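Local coordinates for protein acetolactate synthase, small subunit (PDB 2FGC) that serves as the small, probably regulatory subunit of acetolactate synthase, pairing as a dimer whose chains each join an ACT domain to a second alpha/beta domain, at residues A[33-38]-A[68-73]; A[99-104]-A[181-186]; A[115-120]-A[149-154]; A[123-128]-A[165-170]. All blocks are in the same frame, centred on the assembly; numbering follows the deposited sequence.

Contact 1: A[33-38]-A[68-73]; sequences SMLVHN and PGLSRL
R72 reaches along the neighbouring strand to S33 and L35, and the fold of its chain explains both meetings. CG stands opposite the backbone N (chi1 173°), and a bend at chi3 then turns the guanidinium so that NH1 donates to S33 OG at 3.0 Å, with the oxygen in the guanidinium plane. L35 lies over one face of the same group, its CD1 3.4 Å from R72 NH2 and displaced toward the rim; a leucine thus covers the flat cation while the N-H edge of the guanidinium stays available to polar partners, among them E66, salt-bridged to NH2. L35 also meets L70 at about a right angle, L35 CG to L70 CD1 3.9 Å. On the other face of the sheet, V36 and L73 cross in the same manner, V36 CG2 to L73 CD1 3.9 Å. V36 N donates to S71 O at 2.8 Å, with a return bond. At the ladder's end N38 N donates to G69 O at 3.0 Å; glycine suits this turn, because at its positive phi (97°) a CB would collide with P68 O. Both segments lie on the central antiparallel strands of the 2-3-1-4 sheet characteristic of the ACT domain.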
loop_
_atom_site.group_PDB
_atom_site.type_symbol
_atom_site.label_atom_id
_atom_site.label_comp_id
_atom_site.label_asym_id
_atom_site.label_seq_id
_atom_site.Cartn_x
_atom_site.Cartn_y
_atom_site.Cartn_z
ATOM N N SER A 33 8.898 9.884 -5.056
ATOM C CA SER A 33 7.616 9.651 -5.625
ATOM C C SER A 33 7.750 9.733 -7.139
ATOM O O SER A 33 8.594 10.459 -7.659
ATOM C CB SER A 33 6.658 10.701 -5.089
ATOM O OG SER A 33 5.355 10.296 -5.392
HETATM N N MSE A 34 6.931 8.996 -7.865
HETATM C CA MSE A 34 7.179 8.884 -9.266
HETATM C C MSE A 34 5.908 8.674 -10.048
HETATM O O MSE A 34 5.115 7.831 -9.697
HETATM C CB MSE A 34 8.036 7.665 -9.430
HETATM C CG MSE A 34 8.851 7.682 -10.593
HETATM SE SE MSE A 34 9.995 6.064 -10.470
HETATM C CE MSE A 34 11.039 6.482 -8.699
ATOM N N LEU A 35 5.743 9.396 -11.146
ATOM C CA LEU A 35 4.507 9.344 -11.910
ATOM C C LEU A 35 4.833 8.545 -13.147
ATOM O O LEU A 35 5.789 8.879 -13.822
ATOM C CB LEU A 35 4.103 10.766 -12.277
ATOM C CG LEU A 35 2.652 11.233 -12.228
ATOM C CD1 LEU A 35 1.938 10.797 -10.976
ATOM C CD2 LEU A 35 2.642 12.761 -12.318
ATOM N N VAL A 36 4.100 7.465 -13.420
ATOM C CA VAL A 36 4.413 6.610 -14.575
ATOM C C VAL A 36 3.153 6.351 -15.456
ATOM O O VAL A 36 2.052 6.141 -14.926
ATOM C CB VAL A 36 5.131 5.249 -14.145
ATOM C CG1 VAL A 36 6.205 5.461 -13.028
ATOM C CG2 VAL A 36 4.147 4.257 -13.629
ATOM N N HIS A 37 3.301 6.376 -16.785
ATOM C CA HIS A 37 2.202 6.035 -17.695
ATOM C C HIS A 37 1.771 4.608 -17.342
ATOM O O HIS A 37 2.602 3.728 -17.220
ATOM C CB HIS A 37 2.657 6.190 -19.159
ATOM C CG HIS A 37 1.611 5.822 -20.178
ATOM N ND1 HIS A 37 0.314 6.306 -20.138
ATOM C CD2 HIS A 37 1.686 5.038 -21.287
ATOM C CE1 HIS A 37 -0.369 5.814 -21.160
ATOM N NE2 HIS A 37 0.443 5.047 -21.876
ATOM N N ASN A 38 0.490 4.375 -17.093
ATOM C CA ASN A 38 0.117 3.013 -16.716
ATOM C C ASN A 38 -0.521 2.192 -17.832
ATOM O O ASN A 38 -1.609 2.487 -18.317
ATOM C CB ASN A 38 -0.575 2.923 -15.320
ATOM C CG ASN A 38 -2.114 2.940 -15.374
ATOM O OD1 ASN A 38 -2.757 2.044 -15.951
ATOM N ND2 ASN A 38 -2.706 3.937 -14.718
ATOM N N PRO A 68 -5.634 11.028 -14.456
ATOM C CA PRO A 68 -6.109 9.712 -14.924
ATOM C C PRO A 68 -5.150 9.140 -15.988
ATOM O O PRO A 68 -4.675 9.881 -16.847
ATOM C CB PRO A 68 -7.505 10.013 -15.504
ATOM C CG PRO A 68 -7.545 11.472 -15.721
ATOM C CD PRO A 68 -6.577 12.120 -14.777
ATOM N N GLY A 69 -4.825 7.851 -15.906
ATOM C CA GLY A 69 -3.898 7.266 -16.861
ATOM C C GLY A 69 -2.460 7.197 -16.361
ATOM O O GLY A 69 -1.617 6.535 -16.976
ATOM N N LEU A 70 -2.170 7.862 -15.242
ATOM C CA LEU A 70 -0.847 7.827 -14.658
ATOM C C LEU A 70 -0.904 7.300 -13.254
ATOM O O LEU A 70 -1.726 7.741 -12.467
ATOM C CB LEU A 70 -0.217 9.213 -14.630
ATOM C CG LEU A 70 -0.101 10.058 -15.893
ATOM C CD1 LEU A 70 0.560 11.377 -15.512
ATOM C CD2 LEU A 70 0.655 9.333 -16.990
ATOM N N SER A 71 -0.026 6.354 -12.954
ATOM C CA SER A 71 0.147 5.840 -11.608
ATOM C C SER A 71 1.234 6.572 -10.861
ATOM O O SER A 71 2.140 7.130 -11.474
ATOM C CB SER A 71 0.544 4.392 -11.680
ATOM O OG SER A 71 -0.531 3.715 -12.225
ATOM N N ARG A 72 1.138 6.561 -9.528
ATOM C CA ARG A 72 2.158 7.150 -8.687
ATOM C C ARG A 72 2.686 6.075 -7.788
ATOM O O ARG A 72 1.920 5.333 -7.164
ATOM C CB ARG A 72 1.585 8.295 -7.877
ATOM C CG ARG A 72 2.544 8.886 -6.828
ATOM C CD ARG A 72 1.965 10.204 -6.206
ATOM N NE ARG A 72 1.665 11.253 -7.207
ATOM C CZ ARG A 72 2.561 12.130 -7.646
ATOM N NH1 ARG A 72 3.804 12.063 -7.208
ATOM N NH2 ARG A 72 2.236 13.064 -8.520
ATOM N N LEU A 73 4.002 6.016 -7.753
ATOM C CA LEU A 73 4.792 5.067 -7.003
ATOM C C LEU A 73 5.620 5.799 -6.007
ATOM O O LEU A 73 6.268 6.768 -6.357
ATOM C CB LEU A 73 5.837 4.446 -7.917
ATOM C CG LEU A 73 5.474 3.159 -8.600
ATOM C CD1 LEU A 73 4.615 3.504 -9.785
ATOM C CD2 LEU A 73 6.758 2.532 -9.030
#

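Contact 2: A[99-104]-A[181-186]; sequences KVTPID and AMNRWN
I103 and N183 mark the nearest approach of the two backbones, their CA atoms 5.9 Å apart, and the runs 101-104 and 181-183 point 79° apart, so the strand ends pass almost at right angles and do not pair as a sheet. The bridge between them is one amide side chain. N183 places CG opposite its carbonyl carbon (chi1 -64°), which carries the amide over to the other segment, where OD1 accepts the backbone N-H of D104 at 2.7 Å. The bond is nearly straight (172° at the hydrogen) and the donor lies in the carbonyl plane. Asparagine suits the place because a short side chain offers a carbonyl to a main-chain N-H that lies beyond the strand. The same OD1 also touches carbon: D104 CB lies 3.3 Å from it and I103 CG2 3.7 Å. The other arm of the amide, ND2, faces P102, whose carbonyl O is 3.6 Å away. I103 crosses N183 at a slant and extends CD1 to within 4.2 Å of A181 O, while its apolar branches also pack on L31, S33 and R110. D104 turns its carboxylate to the following loop, where OD1 accepts from L106 N and N109 ND2. Beyond the contact, R184 makes a salt bridge with D142 of the second subunit, and K119 of that subunit donates to N183 O. The contact joins the exit of the ACT domain's edge strand 97-102 to the end of edge strand 171-183 of the second, ferredoxin-like domain, at the junction of the two.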
loop_
_atom_site.group_PDB
_atom_site.type_symbol
_atom_site.label_atom_id
_atom_site.label_comp_id
_atom_site.label_asym_id
_atom_site.label_seq_id
_atom_site.Cartn_x
_atom_site.Cartn_y
_atom_site.Cartn_z
ATOM N N LYS A 99 7.427 11.813 -14.365
ATOM C CA LYS A 99 7.926 12.754 -13.388
ATOM C C LYS A 99 8.438 11.996 -12.164
ATOM O O LYS A 99 7.750 11.083 -11.658
ATOM C CB LYS A 99 6.845 13.759 -12.949
ATOM C CG LYS A 99 7.484 15.065 -12.514
ATOM C CD LYS A 99 6.593 15.929 -11.697
ATOM C CE LYS A 99 7.333 17.221 -11.390
ATOM N NZ LYS A 99 6.502 18.070 -10.515
ATOM N N VAL A 100 9.634 12.386 -11.704
ATOM C CA VAL A 100 10.246 11.856 -10.472
ATOM C C VAL A 100 10.291 13.019 -9.487
ATOM O O VAL A 100 10.756 14.079 -9.815
ATOM C CB VAL A 100 11.688 11.272 -10.726
ATOM C CG1 VAL A 100 12.315 10.747 -9.446
ATOM C CG2 VAL A 100 11.672 10.180 -11.809
ATOM N N THR A 101 9.728 12.819 -8.315
ATOM C CA THR A 101 9.634 13.821 -7.239
ATOM C C THR A 101 10.324 13.266 -5.975
ATOM O O THR A 101 9.798 12.358 -5.330
ATOM C CB THR A 101 8.128 14.076 -6.826
ATOM O OG1 THR A 101 7.344 14.435 -7.974
ATOM C CG2 THR A 101 7.985 15.164 -5.711
ATOM N N PRO A 102 11.503 13.785 -5.627
ATOM C CA PRO A 102 12.033 13.429 -4.296
ATOM C C PRO A 102 11.165 13.999 -3.151
ATOM O O PRO A 102 10.616 15.106 -3.233
ATOM C CB PRO A 102 13.429 14.040 -4.273
ATOM C CG PRO A 102 13.722 14.420 -5.690
ATOM C CD PRO A 102 12.406 14.657 -6.387
ATOM N N ILE A 103 11.000 13.200 -2.122
ATOM C CA ILE A 103 10.321 13.635 -0.919
ATOM C C ILE A 103 11.340 14.206 0.048
ATOM O O ILE A 103 12.450 13.706 0.169
ATOM C CB ILE A 103 9.557 12.489 -0.279
ATOM C CG1 ILE A 103 8.240 12.296 -1.026
ATOM C CG2 ILE A 103 9.264 12.801 1.132
ATOM C CD1 ILE A 103 8.248 11.105 -1.831
ATOM N N ASP A 104 10.952 15.284 0.715
ATOM C CA ASP A 104 11.816 15.987 1.610
ATOM C C ASP A 104 12.448 15.000 2.580
ATOM O O ASP A 104 11.753 14.134 3.108
ATOM C CB ASP A 104 11.055 17.076 2.352
ATOM C CG ASP A 104 11.986 18.171 2.895
ATOM O OD1 ASP A 104 12.814 17.866 3.787
ATOM O OD2 ASP A 104 11.890 19.343 2.439
ATOM N N ALA A 181 4.108 8.532 0.994
ATOM C CA ALA A 181 4.638 9.774 1.540
ATOM C C ALA A 181 4.423 10.888 0.544
ATOM O O ALA A 181 4.250 10.652 -0.669
ATOM C CB ALA A 181 6.142 9.627 1.942
HETATM N N MSE A 182 4.430 12.087 1.090
HETATM C CA MSE A 182 4.144 13.327 0.391
HETATM C C MSE A 182 4.852 14.450 1.154
HETATM O O MSE A 182 4.969 14.387 2.385
HETATM C CB MSE A 182 2.653 13.580 0.506
HETATM C CG MSE A 182 2.076 14.563 -0.434
HETATM SE SE MSE A 182 0.148 14.094 -0.574
HETATM C CE MSE A 182 0.177 12.467 -1.894
ATOM N N ASN A 183 5.277 15.481 0.428
ATOM C CA ASN A 183 5.710 16.692 1.055
ATOM C C ASN A 183 4.520 17.453 1.645
ATOM O O ASN A 183 3.444 17.538 1.028
ATOM C CB ASN A 183 6.472 17.572 0.056
ATOM C CG ASN A 183 7.766 16.920 -0.446
ATOM O OD1 ASN A 183 8.561 16.388 0.331
ATOM N ND2 ASN A 183 7.977 16.969 -1.745
ATOM N N ARG A 184 4.726 18.019 2.828
ATOM C CA ARG A 184 3.788 18.931 3.421
ATOM C C ARG A 184 3.604 20.166 2.575
ATOM O O ARG A 184 4.437 20.459 1.730
ATOM C CB ARG A 184 4.272 19.329 4.812
ATOM C CG ARG A 184 3.910 18.225 5.825
ATOM C CD ARG A 184 4.423 18.636 7.214
ATOM N NE ARG A 184 4.502 17.485 8.086
ATOM C CZ ARG A 184 3.473 17.013 8.776
ATOM N NH1 ARG A 184 2.276 17.599 8.717
ATOM N NH2 ARG A 184 3.641 15.956 9.522
ATOM N N TRP A 185 2.479 20.855 2.764
ATOM C CA TRP A 185 2.337 22.226 2.324
ATOM C C TRP A 185 3.427 23.093 2.939
ATOM O O TRP A 185 3.737 22.966 4.149
ATOM C CB TRP A 185 1.003 22.771 2.778
ATOM C CG TRP A 185 -0.122 22.284 1.963
ATOM C CD1 TRP A 185 -0.965 21.258 2.281
ATOM C CD2 TRP A 185 -0.534 22.763 0.669
ATOM N NE1 TRP A 185 -1.892 21.082 1.287
ATOM C CE2 TRP A 185 -1.655 21.979 0.278
ATOM C CE3 TRP A 185 -0.061 23.764 -0.201
ATOM C CZ2 TRP A 185 -2.345 22.174 -0.946
ATOM C CZ3 TRP A 185 -0.747 23.981 -1.427
ATOM C CH2 TRP A 185 -1.871 23.159 -1.795
ATOM N N ASN A 186 3.999 23.969 2.111
ATOM C CA ASN A 186 4.950 24.959 2.579
ATOM C C ASN A 186 4.326 25.921 3.575
ATOM O O ASN A 186 3.220 26.478 3.323
ATOM C CB ASN A 186 5.542 25.740 1.423
ATOM C CG ASN A 186 6.905 25.227 1.029
ATOM O OD1 ASN A 186 7.861 25.369 1.794
ATOM N ND2 ASN A 186 7.012 24.627 -0.165
#

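Contact 3: A[115-120]-A[149-154]; sequences MALIKV and IIEITG
A116 and I152 exchange backbone bonds in both directions, A116 N to I152 O at 2.7 Å and I152 N to A116 O at 3.0 Å. I118 and I150 repeat the exchange, I118 N to I150 O being 2.7 Å and I150 N to I118 O 2.8 Å. These antiparallel hydrogen-bonded pairs satisfy four N-H groups and four carbonyls. M115, L117 and K119 direct their backbone polar groups to strand 171-183. K119, E151 and T153 suit the face that meets the second subunit: K119 NZ donates to its N183 O, E151 OE1 forms a salt bridge with its R113, and T153 OG1 is hydrogen-bonded to its T153 OG1. Their aliphatic parts still touch across the strands, K119 CG with I149 CG1 at 3.8 Å and L117 CD2 with E151 CG at 4.1 Å. The opposite face holds only apolar residues, whose branched chains fit beneath helices. I152 has CG1 anti to the backbone N (chi1 -152°), which leaves CG2 to meet I118 CD1 at 3.6 Å, and V120 CG2 rests on I150 CD1. Helix 156-165, through F162, and helix 126-135, through I129 and V133, cover that face, while strand 139-143 flanks 147-154 along its outer edge.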
loop_
_atom_site.group_PDB
_atom_site.type_symbol
_atom_site.label_atom_id
_atom_site.label_comp_id
_atom_site.label_asym_id
_atom_site.label_seq_id
_atom_site.Cartn_x
_atom_site.Cartn_y
_atom_site.Cartn_z
HETATM N N MSE A 115 -0.381 1.376 6.186
HETATM C CA MSE A 115 -1.536 0.705 6.717
HETATM C C MSE A 115 -1.298 -0.819 6.842
HETATM O O MSE A 115 -0.646 -1.405 5.993
HETATM C CB MSE A 115 -2.673 1.020 5.777
HETATM C CG MSE A 115 -4.014 0.705 6.291
HETATM SE SE MSE A 115 -4.802 -0.710 5.232
HETATM C CE MSE A 115 -5.157 0.087 3.551
ATOM N N ALA A 116 -1.811 -1.463 7.892
ATOM C CA ALA A 116 -1.679 -2.914 8.037
ATOM C C ALA A 116 -3.031 -3.516 8.342
ATOM O O ALA A 116 -3.839 -2.899 9.043
ATOM C CB ALA A 116 -0.733 -3.219 9.166
ATOM N N LEU A 117 -3.302 -4.692 7.790
ATOM C CA LEU A 117 -4.425 -5.538 8.255
ATOM C C LEU A 117 -3.852 -6.624 9.158
ATOM O O LEU A 117 -2.940 -7.354 8.726
ATOM C CB LEU A 117 -5.170 -6.196 7.101
ATOM C CG LEU A 117 -5.944 -5.253 6.175
ATOM C CD1 LEU A 117 -6.835 -6.044 5.250
ATOM C CD2 LEU A 117 -6.777 -4.276 6.953
ATOM N N ILE A 118 -4.354 -6.746 10.397
ATOM C CA ILE A 118 -3.800 -7.750 11.299
ATOM C C ILE A 118 -4.837 -8.755 11.815
ATOM O O ILE A 118 -5.764 -8.347 12.514
ATOM C CB ILE A 118 -3.101 -7.069 12.466
ATOM C CG1 ILE A 118 -2.081 -6.088 11.907
ATOM C CG2 ILE A 118 -2.399 -8.118 13.329
ATOM C CD1 ILE A 118 -1.951 -4.821 12.661
ATOM N N LYS A 119 -4.689 -10.049 11.480
ATOM C CA LYS A 119 -5.573 -11.107 12.036
ATOM C C LYS A 119 -4.997 -11.644 13.354
ATOM O O LYS A 119 -3.883 -12.167 13.363
ATOM C CB LYS A 119 -5.687 -12.250 11.046
ATOM C CG LYS A 119 -6.848 -13.199 11.211
ATOM C CD LYS A 119 -6.716 -14.364 10.170
ATOM C CE LYS A 119 -8.027 -14.777 9.516
ATOM N NZ LYS A 119 -7.821 -15.122 8.072
ATOM N N VAL A 120 -5.712 -11.461 14.474
ATOM C CA VAL A 120 -5.250 -11.933 15.783
ATOM C C VAL A 120 -6.245 -12.900 16.367
ATOM O O VAL A 120 -7.410 -12.647 16.317
ATOM C CB VAL A 120 -5.023 -10.811 16.827
ATOM C CG1 VAL A 120 -3.937 -9.938 16.421
ATOM C CG2 VAL A 120 -6.214 -9.945 16.943
ATOM N N ILE A 149 -9.962 -9.081 12.949
ATOM C CA ILE A 149 -9.046 -8.457 12.030
ATOM C C ILE A 149 -9.062 -6.961 12.366
ATOM O O ILE A 149 -10.112 -6.327 12.508
ATOM C CB ILE A 149 -9.358 -8.773 10.526
ATOM C CG1 ILE A 149 -9.164 -10.288 10.242
ATOM C CG2 ILE A 149 -8.530 -7.867 9.613
ATOM C CD1 ILE A 149 -9.817 -10.814 8.900
ATOM N N ILE A 150 -7.862 -6.429 12.528
ATOM C CA ILE A 150 -7.679 -5.075 12.892
ATOM C C ILE A 150 -7.068 -4.359 11.693
ATOM O O ILE A 150 -6.174 -4.895 11.000
ATOM C CB ILE A 150 -6.768 -5.008 14.104
ATOM C CG1 ILE A 150 -7.452 -5.692 15.305
ATOM C CG2 ILE A 150 -6.392 -3.571 14.408
ATOM C CD1 ILE A 150 -6.443 -6.212 16.328
ATOM N N GLU A 151 -7.626 -3.182 11.418
ATOM C CA GLU A 151 -7.033 -2.209 10.528
ATOM C C GLU A 151 -6.271 -1.109 11.296
ATOM O O GLU A 151 -6.813 -0.440 12.170
ATOM C CB GLU A 151 -8.146 -1.584 9.706
ATOM C CG GLU A 151 -7.669 -0.678 8.607
ATOM C CD GLU A 151 -8.648 0.463 8.380
ATOM O OE1 GLU A 151 -9.759 0.207 7.824
ATOM O OE2 GLU A 151 -8.300 1.611 8.783
ATOM N N ILE A 152 -5.022 -0.890 10.934
ATOM C CA ILE A 152 -4.211 0.148 11.577
ATOM C C ILE A 152 -3.430 0.994 10.528
ATOM O O ILE A 152 -2.787 0.430 9.615
ATOM C CB ILE A 152 -3.353 -0.477 12.717
ATOM C CG1 ILE A 152 -3.026 0.492 13.842
ATOM C CG2 ILE A 152 -2.178 -1.223 12.260
ATOM C CD1 ILE A 152 -3.788 0.026 15.131
ATOM N N THR A 153 -3.543 2.328 10.646
ATOM C CA THR A 153 -2.857 3.299 9.769
ATOM C C THR A 153 -1.949 4.219 10.595
ATOM O O THR A 153 -2.322 4.555 11.689
ATOM C CB THR A 153 -3.899 4.158 8.964
ATOM O OG1 THR A 153 -4.859 3.306 8.316
ATOM C CG2 THR A 153 -3.210 4.906 7.867
ATOM N N GLY A 154 -0.747 4.609 10.161
ATOM C CA GLY A 154 -0.011 5.673 10.930
ATOM C C GLY A 154 1.375 5.685 10.427
ATOM O O GLY A 154 1.658 4.994 9.478
#

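Contact 4: A[123-128]-A[165-170]; sequences DEDKQE and LLPQKQ
D123 and K169 meet in a salt bridge at one end of the second domain, a ferredoxin-like alpha/beta fold, where the loop entering helix 126-135 faces the short 3-10 turn before strand 171-183. Their side chains cross at about a right angle. D123 extends with CG opposite its backbone N (chi1 175°), and K169, straight as far as CE, bends at its last torsion to bring NZ 2.8 Å from D123 OD2, approaching from above the carboxylate plane. A lysine suits this exposed place, since its long chain can span the gap between the loops. D125 also points across, toward Q170 and P167, its side chain and theirs coming from opposite directions. The carboxylate plane of D125 and the amide plane of Q170 are 50° apart, and D125 OD2 rests 3.6 Å from P167 CG. P167 stands just before the 3-10 turn, and its O accepts Q170 N at 2.9 Å. D125 occupies the N-cap position of helix 126-135, but its side chain makes no capping bond. Its carboxylate ties its own loop instead, D125 OD1 accepting D123 N at 2.7 Å in a nearly straight bond, 171° at the hydrogen.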
loop_
_atom_site.group_PDB
_atom_site.type_symbol
_atom_site.label_atom_id
_atom_site.label_comp_id
_atom_site.label_asym_id
_atom_site.label_seq_id
_atom_site.Cartn_x
_atom_site.Cartn_y
_atom_site.Cartn_z
ATOM N N ASP A 123 -6.995 -15.208 23.200
ATOM C CA ASP A 123 -6.714 -16.263 24.160
ATOM C C ASP A 123 -6.973 -15.707 25.568
ATOM O O ASP A 123 -6.046 -15.337 26.325
ATOM C CB ASP A 123 -5.295 -16.807 23.951
ATOM C CG ASP A 123 -4.890 -17.843 25.007
ATOM O OD1 ASP A 123 -5.766 -18.607 25.506
ATOM O OD2 ASP A 123 -3.680 -17.889 25.339
ATOM N N GLU A 124 -8.250 -15.606 25.915
ATOM C CA GLU A 124 -8.605 -15.013 27.211
ATOM C C GLU A 124 -8.158 -13.551 27.286
ATOM O O GLU A 124 -7.884 -13.045 28.365
ATOM C CB GLU A 124 -7.918 -15.753 28.397
ATOM C CG GLU A 124 -7.910 -17.293 28.395
ATOM C CD GLU A 124 -9.230 -17.885 28.824
ATOM O OE1 GLU A 124 -10.207 -17.768 28.047
ATOM O OE2 GLU A 124 -9.282 -18.469 29.937
ATOM N N ASP A 125 -8.033 -12.872 26.154
ATOM C CA ASP A 125 -7.486 -11.515 26.213
ATOM C C ASP A 125 -8.135 -10.560 25.254
ATOM O O ASP A 125 -7.544 -9.580 24.854
ATOM C CB ASP A 125 -5.959 -11.504 26.078
ATOM C CG ASP A 125 -5.464 -12.155 24.777
ATOM O OD1 ASP A 125 -6.284 -12.724 23.977
ATOM O OD2 ASP A 125 -4.217 -12.099 24.568
ATOM N N LYS A 126 -9.362 -10.870 24.886
ATOM C CA LYS A 126 -10.200 -9.954 24.110
ATOM C C LYS A 126 -9.993 -8.507 24.581
ATOM O O LYS A 126 -9.881 -7.595 23.799
ATOM C CB LYS A 126 -11.693 -10.297 24.330
ATOM C CG LYS A 126 -12.119 -11.514 23.648
ATOM C CD LYS A 126 -13.586 -11.697 23.696
ATOM C CE LYS A 126 -13.840 -13.164 23.459
ATOM N NZ LYS A 126 -15.240 -13.497 23.811
ATOM N N GLN A 127 -9.938 -8.334 25.887
ATOM C CA GLN A 127 -10.077 -7.016 26.455
ATOM C C GLN A 127 -8.774 -6.265 26.331
ATOM O O GLN A 127 -8.769 -5.084 26.037
ATOM C CB GLN A 127 -10.515 -7.099 27.908
ATOM C CG GLN A 127 -11.905 -7.644 28.099
ATOM C CD GLN A 127 -12.311 -7.704 29.566
ATOM O OE1 GLN A 127 -11.882 -8.592 30.307
ATOM N NE2 GLN A 127 -13.148 -6.759 29.989
ATOM N N GLU A 128 -7.662 -6.955 26.537
ATOM C CA GLU A 128 -6.352 -6.312 26.336
ATOM C C GLU A 128 -6.198 -5.906 24.879
ATOM O O GLU A 128 -5.775 -4.802 24.599
ATOM C CB GLU A 128 -5.185 -7.205 26.769
ATOM C CG GLU A 128 -4.992 -7.292 28.281
ATOM C CD GLU A 128 -6.175 -7.956 28.987
ATOM O OE1 GLU A 128 -6.711 -8.979 28.476
ATOM O OE2 GLU A 128 -6.574 -7.440 30.062
ATOM N N LEU A 165 3.290 -5.163 20.121
ATOM C CA LEU A 165 2.597 -5.255 21.396
ATOM C C LEU A 165 1.587 -6.404 21.456
ATOM O O LEU A 165 1.052 -6.750 22.547
ATOM C CB LEU A 165 1.919 -3.933 21.707
ATOM C CG LEU A 165 2.876 -2.865 22.212
ATOM C CD1 LEU A 165 2.137 -1.548 22.290
ATOM C CD2 LEU A 165 3.432 -3.216 23.574
ATOM N N LEU A 166 1.305 -7.008 20.308
ATOM C CA LEU A 166 0.362 -8.135 20.321
ATOM C C LEU A 166 1.044 -9.444 20.761
ATOM O O LEU A 166 2.255 -9.615 20.518
ATOM C CB LEU A 166 -0.296 -8.286 18.966
ATOM C CG LEU A 166 -1.126 -7.086 18.539
ATOM C CD1 LEU A 166 -1.503 -7.271 17.064
ATOM C CD2 LEU A 166 -2.385 -6.996 19.463
ATOM N N PRO A 167 0.285 -10.371 21.421
ATOM C CA PRO A 167 0.994 -11.592 21.836
ATOM C C PRO A 167 1.354 -12.354 20.580
ATOM O O PRO A 167 0.477 -12.709 19.800
ATOM C CB PRO A 167 -0.016 -12.354 22.711
ATOM C CG PRO A 167 -1.321 -11.735 22.468
ATOM C CD PRO A 167 -1.145 -10.393 21.800
ATOM N N GLN A 168 2.645 -12.552 20.367
ATOM C CA GLN A 168 3.119 -12.964 19.064
ATOM C C GLN A 168 2.591 -14.326 18.677
ATOM O O GLN A 168 2.337 -14.574 17.500
ATOM C CB GLN A 168 4.646 -12.860 18.987
ATOM C CG GLN A 168 5.149 -11.352 19.211
ATOM C CD GLN A 168 4.701 -10.313 18.106
ATOM O OE1 GLN A 168 5.142 -10.390 16.955
ATOM N NE2 GLN A 168 3.851 -9.346 18.482
ATOM N N LYS A 169 2.348 -15.192 19.650
ATOM C CA LYS A 169 1.814 -16.523 19.333
ATOM C C LYS A 169 0.367 -16.492 18.753
ATOM O O LYS A 169 -0.118 -17.469 18.173
ATOM C CB LYS A 169 1.931 -17.445 20.550
ATOM C CG LYS A 169 0.860 -17.215 21.604
ATOM C CD LYS A 169 0.896 -18.267 22.746
ATOM C CE LYS A 169 -0.153 -17.947 23.851
ATOM N NZ LYS A 169 -1.631 -17.927 23.414
ATOM N N GLN A 170 -0.302 -15.357 18.911
ATOM C CA GLN A 170 -1.673 -15.191 18.492
ATOM C C GLN A 170 -1.891 -14.394 17.193
ATOM O O GLN A 170 -3.030 -14.263 16.754
ATOM C CB GLN A 170 -2.427 -14.536 19.610
ATOM C CG GLN A 170 -2.727 -15.498 20.747
ATOM C CD GLN A 170 -3.092 -14.721 21.968
ATOM O OE1 GLN A 170 -3.978 -13.864 21.925
ATOM N NE2 GLN A 170 -2.393 -14.963 23.047
#

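Contacts 1 and 2 are joined through the ACT-domain sheet, where strands 28-37 and 97-102 are neighbours: S33 N lies 2.6 Å from T101 O, a probable hydrogen bond. Contacts 3 and 4 share the second domain; their centres are about 14 Å apart, and L166 CD1 packs 3.7 Å from V120 CG1. Contact 2 joins the domains, because 97-102 lies in the ACT sheet and 171-183 in the second sheet, where it borders strand 110-121 of contact 3; the centres of contacts 2 and 3 are about 26 Å apart. Contacts 1 and 4 are the most widely separated, about 40 Å between centres. A magnesium ion lies about 10 Å from the H37 side chain. Contacts 2 and 3 both reach the second subunit.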